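Local coordinates for conjugal transfer protein TRWB (PDB 1E9R) that probably acts as a ring-shaped, nucleotide-driven DNA motor that couples the DNA to be transferred to the secretion machinery during bacterial conjugation, at residues Trp282-Leu288 with Arg310-Gln316. Numbering follows the deposited sequence.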
# COMPACT_ATOMS: atom_id res chain seq x y z
N TRP B 282 24.37 29.29 13.38
CA TRP B 282 23.50 28.98 12.25
C TRP B 282 23.98 27.77 11.48
O TRP B 282 25.17 27.48 11.41
CB TRP B 282 23.42 30.17 11.28
CG TRP B 282 22.77 31.39 11.85
CD1 TRP B 282 23.33 32.30 12.69
CD2 TRP B 282 21.40 31.80 11.67
NE1 TRP B 282 22.41 33.26 13.04
CE2 TRP B 282 21.22 32.97 12.43
CE3 TRP B 282 20.32 31.28 10.95
CZ2 TRP B 282 19.99 33.65 12.48
CZ3 TRP B 282 19.10 31.95 11.00
CH2 TRP B 282 18.95 33.12 11.76
N LEU B 283 23.02 27.05 10.89
CA LEU B 283 23.31 25.89 10.06
C LEU B 283 22.50 26.12 8.79
O LEU B 283 21.27 26.05 8.81
CB LEU B 283 22.85 24.59 10.73
CG LEU B 283 23.59 23.30 10.34
CD1 LEU B 283 22.62 22.12 10.47
CD2 LEU B 283 24.15 23.37 8.92
N PHE B 284 23.19 26.40 7.70
CA PHE B 284 22.54 26.63 6.42
C PHE B 284 22.67 25.40 5.54
O PHE B 284 23.79 25.00 5.22
CB PHE B 284 23.17 27.83 5.72
CG PHE B 284 22.73 29.14 6.27
CD1 PHE B 284 23.33 29.66 7.42
CD2 PHE B 284 21.68 29.85 5.69
CE1 PHE B 284 22.90 30.86 7.97
CE2 PHE B 284 21.23 31.05 6.22
CZ PHE B 284 21.84 31.56 7.37
N ILE B 285 21.53 24.81 5.17
CA ILE B 285 21.51 23.64 4.30
C ILE B 285 20.85 24.03 2.99
O ILE B 285 19.64 24.24 2.95
CB ILE B 285 20.70 22.50 4.92
CG1 ILE B 285 21.26 22.16 6.30
CG2 ILE B 285 20.71 21.28 4.01
CD1 ILE B 285 20.50 21.07 7.02
N ASP B 286 21.63 24.13 1.92
CA ASP B 286 21.10 24.54 0.61
C ASP B 286 19.91 23.72 0.13
O ASP B 286 18.94 24.27 -0.37
CB ASP B 286 22.20 24.48 -0.44
CG ASP B 286 22.71 23.08 -0.68
OD1 ASP B 286 23.07 22.39 0.31
OD2 ASP B 286 22.74 22.66 -1.85
N GLU B 287 20.02 22.40 0.25
CA GLU B 287 18.97 21.49 -0.16
C GLU B 287 18.96 20.33 0.82
O GLU B 287 19.89 19.54 0.87
CB GLU B 287 19.22 20.97 -1.58
CG GLU B 287 18.28 19.86 -2.01
CD GLU B 287 16.82 20.20 -1.78
OE1 GLU B 287 16.34 21.21 -2.34
OE2 GLU B 287 16.14 19.46 -1.04
N LEU B 288 17.89 20.26 1.61
CA LEU B 288 17.73 19.24 2.63
C LEU B 288 17.65 17.80 2.09
O LEU B 288 18.22 16.87 2.68
CB LEU B 288 16.49 19.58 3.46
CG LEU B 288 16.20 18.83 4.75
CD1 LEU B 288 17.37 18.91 5.69
CD2 LEU B 288 14.99 19.46 5.39
N ARG B 310 20.30 27.52 15.07
CA ARG B 310 19.33 28.13 14.17
C ARG B 310 19.56 27.50 12.81
O ARG B 310 20.60 27.74 12.19
CB ARG B 310 19.56 29.63 14.09
CG ARG B 310 19.40 30.34 15.42
CD ARG B 310 20.25 31.60 15.47
NE ARG B 310 19.74 32.58 16.43
CZ ARG B 310 19.68 32.40 17.74
NH1 ARG B 310 20.12 31.27 18.29
NH2 ARG B 310 19.19 33.37 18.51
N VAL B 311 18.60 26.71 12.35
CA VAL B 311 18.73 26.05 11.05
C VAL B 311 17.87 26.66 9.96
O VAL B 311 16.70 27.00 10.18
CB VAL B 311 18.38 24.54 11.16
CG1 VAL B 311 18.63 23.84 9.81
CG2 VAL B 311 19.21 23.90 12.28
N VAL B 312 18.46 26.81 8.78
CA VAL B 312 17.75 27.35 7.62
C VAL B 312 18.02 26.33 6.53
O VAL B 312 19.16 26.09 6.16
CB VAL B 312 18.32 28.72 7.18
CG1 VAL B 312 17.58 29.21 5.95
CG2 VAL B 312 18.19 29.72 8.32
N ALA B 313 16.95 25.71 6.04
CA ALA B 313 17.10 24.68 5.03
C ALA B 313 16.26 24.94 3.80
O ALA B 313 15.10 25.32 3.90
CB ALA B 313 16.76 23.30 5.62
N GLY B 314 16.85 24.74 2.63
CA GLY B 314 16.13 24.91 1.40
C GLY B 314 15.55 23.56 1.04
O GLY B 314 16.12 22.53 1.42
N LEU B 315 14.42 23.54 0.34
CA LEU B 315 13.77 22.29 -0.06
C LEU B 315 13.08 22.50 -1.39
O LEU B 315 12.06 23.18 -1.43
CB LEU B 315 12.73 21.87 0.98
CG LEU B 315 11.99 20.55 0.70
CD1 LEU B 315 12.99 19.40 0.80
CD2 LEU B 315 10.86 20.35 1.71
N GLN B 316 13.62 21.93 -2.46
CA GLN B 316 12.99 22.11 -3.76
C GLN B 316 11.84 21.14 -4.02
O GLN B 316 10.87 21.50 -4.69
CB GLN B 316 14.01 21.98 -4.89
CG GLN B 316 14.36 20.56 -5.25
CD GLN B 316 14.97 20.43 -6.63
OE1 GLN B 316 15.90 21.16 -6.98
NE2 GLN B 316 14.45 19.50 -7.44
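Val-312 lies at the apolar centre of two neighbouring parallel strands, 282-285 and 310-315, in the central sheet of a P-loop NTPase fold. Its CG2 sits 3.6 Å from CZ3 at the edge of the Trp-282 indole, and its CB 3.8 Å from CD2 of Phe-284; helix 66-79 covers this face through Leu-70, Leu-73 and Ala-74. On the other face, CB of Leu-283 meets CG2 of Val-311 at 4.0 Å and CB of Ile-285 meets CB of Ala-313 at 4.1 Å; helix 297-303, which makes the beta-alpha-beta crossover between the strands, packs on Val-311 through Leu-301 and on Leu-288 through Leu-297. The two strands run only 11° from parallel, 4.6 Å apart at closest approach. Hydrogen bonds from Leu-283 N to Arg-310 O (2.8 Å), Val-312 N to Leu-283 O, Ile-285 N to Val-312 O and Gly-314 N to Ile-285 O (2.9 Å each) zip them together. At the N-terminal end, CB of Arg-310 makes a CH-pi contact over the six-membered ring of Trp-282, 3.7 Å from its centroid; the guanidinium continues to a salt bridge with Glu-52, while the indole NE1 hydrogen-bonds Asp-82 OD2. Toward the C-terminal ends the chain turns after Ile-285, yet Leu-288 N still reaches Gly-314 O at 2.9 Å. A CB on Gly-314 would clash with Asp-286 O. Gln-316 touches Thr-62 and Lys-66 of the probable Walker A loop and packs on Thr-332 of a second subunit, placing this edge beside the likely nucleotide site. Its backbone N donates to OE1 of Glu-287 at 2.8 Å.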